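Local structure of hypothetical protein SMU.776 (Streptococcus mutans, 2B78) at residues A[216-219]-A[225-228]; A[80-85]-A[141-146]; A[37-40]-A[44-47]; A[172-177]-A[183-188]. The protein is of unknown function but is probably an S-adenosylmethionine-dependent methyltransferase that may act on RNA. One frame throughout, in Å; residues are numbered along the deposited sequence.

Along the chain the four contacts follow one another as 3, 2, 4 and 1; none nests in another and none crosses. Contact 3 closes a tight hairpin in the N-terminal PUA-like domain, far from contacts 1 and 4. Contact 2 spans the longest interval: it brings the end of helix 71-83 to the end of helix 132-142, with strands 96-101, 110-115 and 118-123 between them. Contact 4 closes the two-stranded hairpin 174-185, and contact 1 the first strand-to-helix turn of the methyltransferase sheet. Contacts 4 and 1 touch directly, V228 CG1 lying 3.3 Å from Y183 CE1, so the hairpin rests on helix 225-232.

Contact 1 (A[216-219]-A[225-228]); sequences VLNL and AFSV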
loop_
_atom_site.group_PDB
_atom_site.type_symbol
_atom_site.label_atom_id
_atom_site.label_comp_id
_atom_site.label_asym_id
_atom_site.label_seq_id
_atom_site.Cartn_x
_atom_site.Cartn_y
_atom_site.Cartn_z
ATOM N N VAL A 216 2.662 15.860 17.809
ATOM C CA VAL A 216 2.706 14.565 17.149
ATOM C C VAL A 216 4.098 14.031 16.875
ATOM O O VAL A 216 4.990 14.782 16.496
ATOM C CB VAL A 216 1.967 14.632 15.798
ATOM C CG1 VAL A 216 2.012 13.286 15.100
ATOM C CG2 VAL A 216 0.540 15.097 16.011
ATOM N N LEU A 217 4.266 12.728 17.083
ATOM C CA LEU A 217 5.519 12.048 16.788
ATOM C C LEU A 217 5.194 11.022 15.703
ATOM O O LEU A 217 4.351 10.141 15.885
ATOM C CB LEU A 217 6.083 11.337 18.018
ATOM C CG LEU A 217 7.313 10.473 17.726
ATOM C CD1 LEU A 217 8.507 11.351 17.375
ATOM C CD2 LEU A 217 7.622 9.626 18.946
ATOM N N ASN A 218 5.864 11.144 14.567
ATOM C CA ASN A 218 5.633 10.250 13.442
ATOM C C ASN A 218 6.864 9.362 13.248
ATOM O O ASN A 218 7.893 9.818 12.770
ATOM C CB ASN A 218 5.354 11.114 12.211
ATOM C CG ASN A 218 5.034 10.306 10.975
ATOM O OD1 ASN A 218 4.669 9.135 11.051
ATOM N ND2 ASN A 218 5.148 10.948 9.819
ATOM N N LEU A 219 6.756 8.094 13.630
ATOM C CA LEU A 219 7.879 7.155 13.517
ATOM C C LEU A 219 7.895 6.427 12.170
ATOM O O LEU A 219 6.839 6.003 11.667
ATOM C CB LEU A 219 7.820 6.149 14.675
ATOM C CG LEU A 219 7.837 6.789 16.070
ATOM C CD1 LEU A 219 7.704 5.709 17.128
ATOM C CD2 LEU A 219 9.126 7.579 16.275
ATOM N N ALA A 225 4.676 12.348 5.193
ATOM C CA ALA A 225 3.369 12.724 4.662
ATOM C C ALA A 225 2.315 12.840 5.780
ATOM O O ALA A 225 1.404 13.667 5.685
ATOM C CB ALA A 225 2.915 11.718 3.605
ATOM N N PHE A 226 2.415 12.017 6.827
ATOM C CA PHE A 226 1.450 12.098 7.943
ATOM C C PHE A 226 1.663 13.390 8.726
ATOM O O PHE A 226 0.716 13.984 9.249
ATOM C CB PHE A 226 1.610 10.932 8.930
ATOM C CG PHE A 226 1.032 9.627 8.465
ATOM C CD1 PHE A 226 -0.280 9.539 8.011
ATOM C CD2 PHE A 226 1.800 8.463 8.535
ATOM C CE1 PHE A 226 -0.821 8.306 7.638
ATOM C CE2 PHE A 226 1.272 7.232 8.168
ATOM C CZ PHE A 226 -0.044 7.151 7.717
ATOM N N SER A 227 2.920 13.816 8.818
ATOM C CA SER A 227 3.256 15.024 9.549
ATOM C C SER A 227 2.706 16.271 8.868
ATOM O O SER A 227 2.156 17.161 9.531
ATOM C CB SER A 227 4.773 15.130 9.697
ATOM O OG SER A 227 5.262 14.012 10.412
ATOM N N VAL A 228 2.841 16.336 7.544
ATOM C CA VAL A 228 2.325 17.478 6.801
ATOM C C VAL A 228 0.795 17.511 6.902
ATOM O O VAL A 228 0.200 18.580 7.039
ATOM C CB VAL A 228 2.788 17.434 5.304
ATOM C CG1 VAL A 228 2.105 16.300 4.562
ATOM C CG2 VAL A 228 2.505 18.766 4.630
HETATM O O HOH W 1 4.560 10.059 7.086
#
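The carboxamide of N218 meets the phenyl ring of F226 with the two planes 72° apart: OD1 sits at the ring's edge, close to its plane, 3.9 Å from CD2, while ND2 lies 3.6 Å from F226 CB. The F226 side chain also touches V202, R203 and L206 of helix 200-210 and I290 of strand 286-291. This is the opening of the beta-alpha-beta unit made by strand 215-219, helix 225-232 and strand 237-242, in a Rossmann-like sheet with the 3-2-1-4-5-7-6 strand order of class I methyltransferases. In that fold the turn after the first strand borders the cofactor pocket; D242, at the end of the next strand, binds S-adenosyl-L-homocysteine, and its side chain is about 8 Å from that of N218.

N218 reaches across because CG stands anti to the backbone N (chi1 -177°), which carries the amide from the strand to the first turn of the helix. Both N-H groups of ND2 are used, on directions well apart. One goes to S227 OG, 3.1 Å from ND2, which lies slightly tilted from the amide plane; S227 OG is also hydrogen-bonded to S240 OG of strand 237-242, so this buried hydroxyl joins the helix to two strands. The second goes to a water 2.9 Å from ND2. That water accepts a further hydrogen bond from the backbone of the helix's first turn, F226 N standing 2.9 Å from its oxygen.

Contact 2 (A[80-85]-A[141-146]); sequences WSKDKR and QVYPNF
Two helix ends are joined here: K82, in the last turn of helix 71-83, lies along Y143, the residue at which the chain leaves helix 132-142. Strand 96-101 borders both sides, with F100 against S81 and L99 against Y143. The lysine is fully extended, CG anti to the backbone N (chi1 177°), and it runs antiparallel to the tyrosine side chain. Its aliphatic part rests on one face of the ring: CD makes a CH-pi contact 4.0 Å from the Y143 centroid, offset toward the rim. V142 CG1 touches the same K82 CD at 3.7 Å, coming from a direction well apart from that of the ring.

At the far end of the chain, K82 NZ donates to V142 O over 2.7 Å, approaching close to the line of the carbonyl bond. An ammonium group at the C-terminal end of a helix would be expected to suit the negative end of the helix dipole. The same nitrogen makes an off-centre cation-pi contact with Y143, whose ring also stacks with F139.

At the other end of the tyrosine, OH comes within 3.2 Å of K82 CB. Within 80-85, R85 NH1 donates to S81 O, which lies in the guanidinium plane, while R85 NH2 forms a salt bridge with D105. A water 2.7 Å from Y143 OH donates a hydrogen bond to S81 OG, also at 2.7 Å.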
loop_
_atom_site.group_PDB
_atom_site.type_symbol
_atom_site.label_atom_id
_atom_site.label_comp_id
_atom_site.label_asym_id
_atom_site.label_seq_id
_atom_site.Cartn_x
_atom_site.Cartn_y
_atom_site.Cartn_z
ATOM N N TRP A 80 -13.653 -2.085 -17.208
ATOM C CA TRP A 80 -14.415 -2.324 -15.985
ATOM C C TRP A 80 -13.799 -1.577 -14.798
ATOM O O TRP A 80 -14.508 -0.970 -13.996
ATOM C CB TRP A 80 -14.466 -3.825 -15.655
ATOM C CG TRP A 80 -15.441 -4.640 -16.456
ATOM C CD1 TRP A 80 -15.147 -5.510 -17.470
ATOM C CD2 TRP A 80 -16.868 -4.687 -16.286
ATOM N NE1 TRP A 80 -16.302 -6.096 -17.941
ATOM C CE2 TRP A 80 -17.371 -5.609 -17.237
ATOM C CE3 TRP A 80 -17.769 -4.040 -15.429
ATOM C CZ2 TRP A 80 -18.737 -5.904 -17.347
ATOM C CZ3 TRP A 80 -19.133 -4.333 -15.540
ATOM C CH2 TRP A 80 -19.599 -5.256 -16.494
ATOM N N SER A 81 -12.478 -1.629 -14.678
ATOM C CA SER A 81 -11.809 -0.957 -13.572
ATOM C C SER A 81 -12.010 0.552 -13.669
ATOM O O SER A 81 -12.148 1.242 -12.655
ATOM C CB SER A 81 -10.315 -1.307 -13.560
ATOM O OG SER A 81 -9.669 -0.884 -14.750
ATOM N N LYS A 82 -12.038 1.062 -14.895
ATOM C CA LYS A 82 -12.238 2.491 -15.127
ATOM C C LYS A 82 -13.653 2.919 -14.743
ATOM O O LYS A 82 -13.847 3.947 -14.099
ATOM C CB LYS A 82 -11.986 2.819 -16.604
ATOM C CG LYS A 82 -12.247 4.277 -16.985
ATOM C CD LYS A 82 -11.771 4.559 -18.405
ATOM C CE LYS A 82 -11.836 6.042 -18.741
ATOM N NZ LYS A 82 -11.282 6.319 -20.108
ATOM N N ASP A 83 -14.640 2.129 -15.140
ATOM C CA ASP A 83 -16.031 2.448 -14.836
ATOM C C ASP A 83 -16.339 2.482 -13.349
ATOM O O ASP A 83 -17.231 3.207 -12.922
ATOM C CB ASP A 83 -16.972 1.460 -15.524
ATOM C CG ASP A 83 -17.305 1.873 -16.942
ATOM O OD1 ASP A 83 -17.955 2.930 -17.108
ATOM O OD2 ASP A 83 -16.912 1.151 -17.883
ATOM N N LYS A 84 -15.611 1.707 -12.554
ATOM C CA LYS A 84 -15.861 1.694 -11.117
ATOM C C LYS A 84 -15.245 2.904 -10.429
ATOM O O LYS A 84 -15.542 3.173 -9.261
ATOM C CB LYS A 84 -15.276 0.431 -10.472
ATOM C CG LYS A 84 -15.602 -0.865 -11.198
ATOM C CD LYS A 84 -15.034 -2.058 -10.435
ATOM C CE LYS A 84 -15.112 -3.337 -11.253
ATOM N NZ LYS A 84 -16.480 -3.591 -11.779
ATOM N N ARG A 85 -14.404 3.639 -11.147
ATOM C CA ARG A 85 -13.709 4.779 -10.561
ATOM C C ARG A 85 -14.069 6.174 -11.079
ATOM O O ARG A 85 -13.331 7.135 -10.833
ATOM C CB ARG A 85 -12.198 4.560 -10.706
ATOM C CG ARG A 85 -11.677 3.303 -10.004
ATOM C CD ARG A 85 -10.193 3.094 -10.279
ATOM N NE ARG A 85 -9.568 2.124 -9.375
ATOM C CZ ARG A 85 -9.759 0.808 -9.415
ATOM N NH1 ARG A 85 -10.570 0.268 -10.323
ATOM N NH2 ARG A 85 -9.128 0.023 -8.547
ATOM N N GLN A 141 -5.421 2.279 -24.806
ATOM C CA GLN A 141 -6.657 2.501 -25.553
ATOM C C GLN A 141 -7.770 2.961 -24.610
ATOM O O GLN A 141 -8.552 3.857 -24.937
ATOM C CB GLN A 141 -7.111 1.231 -26.281
ATOM C CG GLN A 141 -8.438 1.434 -27.003
ATOM C CD GLN A 141 -8.919 0.217 -27.772
ATOM O OE1 GLN A 141 -8.187 -0.352 -28.575
ATOM N NE2 GLN A 141 -10.170 -0.169 -27.545
ATOM N N VAL A 142 -7.828 2.353 -23.431
ATOM C CA VAL A 142 -8.854 2.687 -22.450
ATOM C C VAL A 142 -8.605 4.034 -21.768
ATOM O O VAL A 142 -9.552 4.771 -21.474
ATOM C CB VAL A 142 -8.963 1.565 -21.390
ATOM C CG1 VAL A 142 -10.001 1.931 -20.323
ATOM C CG2 VAL A 142 -9.337 0.255 -22.081
ATOM N N TYR A 143 -7.334 4.353 -21.528
ATOM C CA TYR A 143 -6.941 5.620 -20.894
ATOM C C TYR A 143 -5.962 6.305 -21.839
ATOM O O TYR A 143 -4.763 6.349 -21.573
ATOM C CB TYR A 143 -6.231 5.352 -19.565
ATOM C CG TYR A 143 -7.140 4.985 -18.412
ATOM C CD1 TYR A 143 -7.825 5.973 -17.697
ATOM C CD2 TYR A 143 -7.275 3.664 -18.003
ATOM C CE1 TYR A 143 -8.614 5.652 -16.597
ATOM C CE2 TYR A 143 -8.066 3.327 -16.896
ATOM C CZ TYR A 143 -8.727 4.329 -16.199
ATOM O OH TYR A 143 -9.470 4.014 -15.090
ATOM N N PRO A 144 -6.464 6.852 -22.957
ATOM C CA PRO A 144 -5.639 7.528 -23.962
ATOM C C PRO A 144 -5.082 8.909 -23.639
ATOM O O PRO A 144 -4.167 9.371 -24.319
ATOM C CB PRO A 144 -6.567 7.581 -25.170
ATOM C CG PRO A 144 -7.899 7.841 -24.514
ATOM C CD PRO A 144 -7.879 6.837 -23.372
ATOM N N ASN A 145 -5.603 9.550 -22.593
ATOM C CA ASN A 145 -5.199 10.910 -22.266
ATOM C C ASN A 145 -4.052 11.187 -21.287
ATOM O O ASN A 145 -3.803 12.346 -20.942
ATOM C CB ASN A 145 -6.442 11.700 -21.842
ATOM C CG ASN A 145 -7.555 11.636 -22.884
ATOM O OD1 ASN A 145 -7.291 11.606 -24.086
ATOM N ND2 ASN A 145 -8.803 11.627 -22.426
ATOM N N PHE A 146 -3.359 10.155 -20.820
ATOM C CA PHE A 146 -2.242 10.403 -19.916
ATOM C C PHE A 146 -1.060 10.879 -20.761
ATOM O O PHE A 146 -0.913 10.470 -21.909
ATOM C CB PHE A 146 -1.886 9.135 -19.139
ATOM C CG PHE A 146 -2.801 8.876 -17.975
ATOM C CD1 PHE A 146 -2.802 9.730 -16.875
ATOM C CD2 PHE A 146 -3.671 7.800 -17.985
ATOM C CE1 PHE A 146 -3.661 9.513 -15.805
ATOM C CE2 PHE A 146 -4.534 7.575 -16.916
ATOM C CZ PHE A 146 -4.527 8.433 -15.827
HETATM O O HOH W 2 -8.687 1.594 -14.189
#

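Contact 3 (A[37-40]-A[44-47]); sequences QLYS and IFLG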
loop_
_atom_site.group_PDB
_atom_site.type_symbol
_atom_site.label_atom_id
_atom_site.label_comp_id
_atom_site.label_asym_id
_atom_site.label_seq_id
_atom_site.Cartn_x
_atom_site.Cartn_y
_atom_site.Cartn_z
ATOM N N GLN A 37 -4.881 -24.583 -17.130
ATOM C CA GLN A 37 -6.305 -24.764 -16.925
ATOM C C GLN A 37 -6.415 -25.585 -15.659
ATOM O O GLN A 37 -5.822 -26.659 -15.555
ATOM C CB GLN A 37 -6.942 -25.528 -18.083
ATOM C CG GLN A 37 -6.808 -24.853 -19.433
ATOM C CD GLN A 37 -7.619 -25.567 -20.495
ATOM O OE1 GLN A 37 -7.509 -26.787 -20.661
ATOM N NE2 GLN A 37 -8.444 -24.814 -21.220
ATOM N N LEU A 38 -7.163 -25.068 -14.693
ATOM C CA LEU A 38 -7.342 -25.745 -13.417
ATOM C C LEU A 38 -8.526 -26.695 -13.448
ATOM O O LEU A 38 -9.605 -26.331 -13.916
ATOM C CB LEU A 38 -7.562 -24.712 -12.315
ATOM C CG LEU A 38 -6.498 -23.615 -12.253
ATOM C CD1 LEU A 38 -6.828 -22.649 -11.131
ATOM C CD2 LEU A 38 -5.128 -24.247 -12.042
ATOM N N TYR A 39 -8.312 -27.902 -12.930
ATOM C CA TYR A 39 -9.347 -28.934 -12.871
ATOM C C TYR A 39 -9.414 -29.552 -11.470
ATOM O O TYR A 39 -8.401 -29.636 -10.773
ATOM C CB TYR A 39 -9.041 -30.043 -13.883
ATOM C CG TYR A 39 -9.455 -29.730 -15.301
ATOM C CD1 TYR A 39 -10.693 -30.140 -15.790
ATOM C CD2 TYR A 39 -8.612 -29.016 -16.156
ATOM C CE1 TYR A 39 -11.084 -29.850 -17.104
ATOM C CE2 TYR A 39 -8.994 -28.720 -17.464
ATOM C CZ TYR A 39 -10.230 -29.140 -17.929
ATOM O OH TYR A 39 -10.616 -28.848 -19.218
ATOM N N SER A 40 -10.604 -29.988 -11.068
ATOM C CA SER A 40 -10.785 -30.622 -9.762
ATOM C C SER A 40 -10.346 -32.079 -9.887
ATOM O O SER A 40 -9.906 -32.505 -10.957
ATOM C CB SER A 40 -12.255 -30.581 -9.345
ATOM O OG SER A 40 -13.028 -31.400 -10.202
ATOM N N ILE A 44 -13.299 -31.837 -13.384
ATOM C CA ILE A 44 -14.205 -30.755 -13.749
ATOM C C ILE A 44 -13.407 -29.468 -13.946
ATOM O O ILE A 44 -12.504 -29.166 -13.169
ATOM C CB ILE A 44 -15.274 -30.515 -12.663
ATOM C CG1 ILE A 44 -16.008 -31.825 -12.351
ATOM C CG2 ILE A 44 -16.248 -29.444 -13.125
ATOM C CD1 ILE A 44 -16.672 -32.481 -13.550
ATOM N N PHE A 45 -13.744 -28.718 -14.993
ATOM C CA PHE A 45 -13.050 -27.470 -15.306
ATOM C C PHE A 45 -13.341 -26.389 -14.272
ATOM O O PHE A 45 -14.499 -26.040 -14.039
ATOM C CB PHE A 45 -13.468 -26.981 -16.693
ATOM C CG PHE A 45 -12.785 -25.715 -17.122
ATOM C CD1 PHE A 45 -11.406 -25.680 -17.302
ATOM C CD2 PHE A 45 -13.523 -24.559 -17.352
ATOM C CE1 PHE A 45 -10.769 -24.511 -17.705
ATOM C CE2 PHE A 45 -12.896 -23.380 -17.755
ATOM C CZ PHE A 45 -11.515 -23.357 -17.932
ATOM N N LEU A 46 -12.287 -25.852 -13.660
ATOM C CA LEU A 46 -12.447 -24.814 -12.641
ATOM C C LEU A 46 -12.031 -23.428 -13.121
ATOM O O LEU A 46 -12.294 -22.428 -12.446
ATOM C CB LEU A 46 -11.650 -25.181 -11.385
ATOM C CG LEU A 46 -12.056 -26.473 -10.659
ATOM C CD1 LEU A 46 -11.041 -26.775 -9.564
ATOM C CD2 LEU A 46 -13.457 -26.326 -10.071
ATOM N N GLY A 47 -11.361 -23.354 -14.266
ATOM C CA GLY A 47 -10.978 -22.047 -14.774
ATOM C C GLY A 47 -9.622 -21.924 -15.426
ATOM O O GLY A 47 -8.828 -22.867 -15.449
#
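L38 gives and receives through its backbone: its N donates to G47 O at 2.9 Å, and its O accepts from L46 N at 2.7 Å, with G47 N adding a weak, bent bond to the same oxygen. L46 and G47 thus both face L38, a classic beta bulge. G47 adopts backbone angles (phi 141°) at which a CB would press on the preceding carbonyl O, a conformation suited to glycine.

Toward the turn, S40 N donates to I44 O at 2.9 Å. The serine hydroxyl returns the bond: I44 N donates to S40 OG at 3.2 Å, and A42 N donates to the same oxygen. With OG between its own backbone N and carbonyl carbon (chi1 67°), it grips two amides of the connection.

Y39 and F45 form an edge-to-face pair, the edge of F45 toward the face of Y39, centroids 5.5 Å apart. The Y39 ring also makes a cation-pi contact with K3. L46 CD1 packs against the backbone of S40, and helix 8-16 touches L38, S40 and L46. The whole is a bulged, antiparallel beta hairpin of the PUA-like domain, strand 34-39 pairing on its other edge with strand 2-5.

Contact 4 (A[172-177]-A[183-188]); sequences EQFLIL and YNVFLN
V185 CG2 presses onto one face of the F174 ring, toward its rim, 3.9 Å from the centroid, while L187 CD1 meets the ring's edge, 4.0 Å from CZ. The phenyl is brought over its cross-strand neighbours because CG sits between the backbone N and the carbonyl carbon (chi1 60°). The ring thus sits in the corner formed by V185 over its face and L187 at its edge.

On the same face of this antiparallel beta hairpin, I176 lies against two partners on one side: CG1 packs on V185 CG1 at 4.0 Å and CD1 on Y183 CB at 4.1 Å. L175 lies on the other face and curls back, its CD2 touching N184 CA at 3.7 Å. Where the strand pairing gives out, F186 CB comes close over E172 O, with Q173 CG alongside.

The backbones are stitched by two reciprocal pairs. V185 N donates to F174 O at 2.8 Å in an almost straight bond, and F174 N returns to V185 O; Y183 and I176 bond likewise, I176 N lying 3.0 Å from Y183 O. Y115 of strand 110-115 touches F174, V185 and L187. Helix 225-232 takes Y183 on A225, V228 and A229, and helix 247-257 lies against L175, N184 and F186, whose side chain is about 4 Å from that of the S-adenosyl-L-homocysteine-binding R246.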
loop_
_atom_site.group_PDB
_atom_site.type_symbol
_atom_site.label_atom_id
_atom_site.label_comp_id
_atom_site.label_asym_id
_atom_site.label_seq_id
_atom_site.Cartn_x
_atom_site.Cartn_y
_atom_site.Cartn_z
ATOM N N GLU A 172 11.507 14.971 -12.611
ATOM C CA GLU A 172 12.011 13.995 -11.651
ATOM C C GLU A 172 11.175 14.020 -10.381
ATOM O O GLU A 172 10.951 12.977 -9.761
ATOM C CB GLU A 172 13.483 14.246 -11.334
ATOM C CG GLU A 172 14.434 13.748 -12.431
ATOM C CD GLU A 172 14.134 12.320 -12.875
ATOM O OE1 GLU A 172 14.007 11.427 -12.004
ATOM O OE2 GLU A 172 14.029 12.087 -14.100
ATOM N N GLN A 173 10.695 15.211 -10.022
ATOM C CA GLN A 173 9.842 15.401 -8.850
ATOM C C GLN A 173 8.769 16.433 -9.171
ATOM O O GLN A 173 9.060 17.469 -9.771
ATOM C CB GLN A 173 10.665 15.878 -7.652
ATOM C CG GLN A 173 11.488 14.786 -7.008
ATOM C CD GLN A 173 12.305 15.288 -5.838
ATOM O OE1 GLN A 173 11.801 16.009 -4.978
ATOM N NE2 GLN A 173 13.578 14.896 -5.792
ATOM N N PHE A 174 7.529 16.149 -8.782
ATOM C CA PHE A 174 6.432 17.074 -9.031
ATOM C C PHE A 174 5.368 16.915 -7.954
ATOM O O PHE A 174 5.412 15.967 -7.170
ATOM C CB PHE A 174 5.836 16.839 -10.430
ATOM C CG PHE A 174 5.282 15.447 -10.644
ATOM C CD1 PHE A 174 3.951 15.154 -10.341
ATOM C CD2 PHE A 174 6.094 14.433 -11.139
ATOM C CE1 PHE A 174 3.434 13.856 -10.529
ATOM C CE2 PHE A 174 5.595 13.136 -11.334
ATOM C CZ PHE A 174 4.268 12.846 -11.029
ATOM N N LEU A 175 4.414 17.840 -7.916
ATOM C CA LEU A 175 3.357 17.804 -6.915
ATOM C C LEU A 175 2.055 17.216 -7.437
ATOM O O LEU A 175 1.749 17.302 -8.631
ATOM C CB LEU A 175 3.066 19.217 -6.409
ATOM C CG LEU A 175 4.192 20.061 -5.810
ATOM C CD1 LEU A 175 3.681 21.490 -5.579
ATOM C CD2 LEU A 175 4.683 19.437 -4.522
ATOM N N ILE A 176 1.309 16.587 -6.533
ATOM C CA ILE A 176 -0.011 16.056 -6.846
ATOM C C ILE A 176 -0.867 16.555 -5.695
ATOM O O ILE A 176 -0.337 17.127 -4.727
ATOM C CB ILE A 176 -0.041 14.495 -6.948
ATOM C CG1 ILE A 176 0.485 13.839 -5.671
ATOM C CG2 ILE A 176 0.780 14.039 -8.170
ATOM C CD1 ILE A 176 -0.569 13.665 -4.588
ATOM N N LEU A 177 -2.182 16.389 -5.803
ATOM C CA LEU A 177 -3.078 16.838 -4.758
ATOM C C LEU A 177 -3.787 15.621 -4.191
ATOM O O LEU A 177 -4.125 14.693 -4.934
ATOM C CB LEU A 177 -4.115 17.806 -5.338
ATOM C CG LEU A 177 -4.705 18.899 -4.444
ATOM C CD1 LEU A 177 -3.654 19.978 -4.212
ATOM C CD2 LEU A 177 -5.933 19.510 -5.116
ATOM N N TYR A 183 1.436 17.249 -2.230
ATOM C CA TYR A 183 2.457 16.293 -1.828
ATOM C C TYR A 183 3.460 16.174 -2.977
ATOM O O TYR A 183 3.071 16.131 -4.145
ATOM C CB TYR A 183 1.844 14.915 -1.574
ATOM C CG TYR A 183 0.944 14.848 -0.364
ATOM C CD1 TYR A 183 1.477 14.731 0.916
ATOM C CD2 TYR A 183 -0.437 14.913 -0.502
ATOM C CE1 TYR A 183 0.649 14.680 2.045
ATOM C CE2 TYR A 183 -1.273 14.865 0.615
ATOM C CZ TYR A 183 -0.717 14.748 1.884
ATOM O OH TYR A 183 -1.540 14.684 2.985
ATOM N N ASN A 184 4.738 16.115 -2.627
ATOM C CA ASN A 184 5.828 15.996 -3.589
ATOM C C ASN A 184 6.114 14.517 -3.873
ATOM O O ASN A 184 6.370 13.732 -2.956
ATOM C CB ASN A 184 7.080 16.696 -3.032
ATOM C CG ASN A 184 8.310 16.507 -3.912
ATOM O OD1 ASN A 184 9.075 15.551 -3.746
ATOM N ND2 ASN A 184 8.507 17.417 -4.856
ATOM N N VAL A 185 6.055 14.141 -5.148
ATOM C CA VAL A 185 6.299 12.761 -5.548
ATOM C C VAL A 185 7.326 12.658 -6.671
ATOM O O VAL A 185 7.702 13.661 -7.297
ATOM C CB VAL A 185 4.987 12.055 -6.003
ATOM C CG1 VAL A 185 3.948 12.100 -4.879
ATOM C CG2 VAL A 185 4.437 12.712 -7.259
ATOM N N PHE A 186 7.767 11.431 -6.920
ATOM C CA PHE A 186 8.755 11.145 -7.953
ATOM C C PHE A 186 8.429 9.759 -8.504
ATOM O O PHE A 186 8.123 8.847 -7.738
ATOM C CB PHE A 186 10.175 11.220 -7.356
ATOM C CG PHE A 186 10.314 10.602 -5.979
ATOM C CD1 PHE A 186 10.685 9.263 -5.828
ATOM C CD2 PHE A 186 10.098 11.366 -4.839
ATOM C CE1 PHE A 186 10.839 8.699 -4.553
ATOM C CE2 PHE A 186 10.246 10.815 -3.559
ATOM C CZ PHE A 186 10.618 9.482 -3.416
ATOM N N LEU A 187 8.494 9.600 -9.827
ATOM C CA LEU A 187 8.125 8.338 -10.458
ATOM C C LEU A 187 9.235 7.457 -10.997
ATOM O O LEU A 187 8.968 6.320 -11.398
ATOM C CB LEU A 187 7.135 8.597 -11.602
ATOM C CG LEU A 187 5.778 9.184 -11.231
ATOM C CD1 LEU A 187 4.897 9.222 -12.473
ATOM C CD2 LEU A 187 5.140 8.333 -10.136
ATOM N N ASN A 188 10.471 7.945 -11.009
ATOM C CA ASN A 188 11.537 7.122 -11.559
ATOM C C ASN A 188 12.778 7.038 -10.675
ATOM O O ASN A 188 13.909 6.997 -11.165
ATOM C CB ASN A 188 11.892 7.635 -12.955
ATOM C CG ASN A 188 12.662 6.619 -13.765
ATOM O OD1 ASN A 188 12.347 5.427 -13.744
ATOM N ND2 ASN A 188 13.676 7.082 -14.492
HETATM O O HOH W 3 8.844 11.504 -11.876
HETATM O O HOH W 4 11.757 10.448 -10.539
#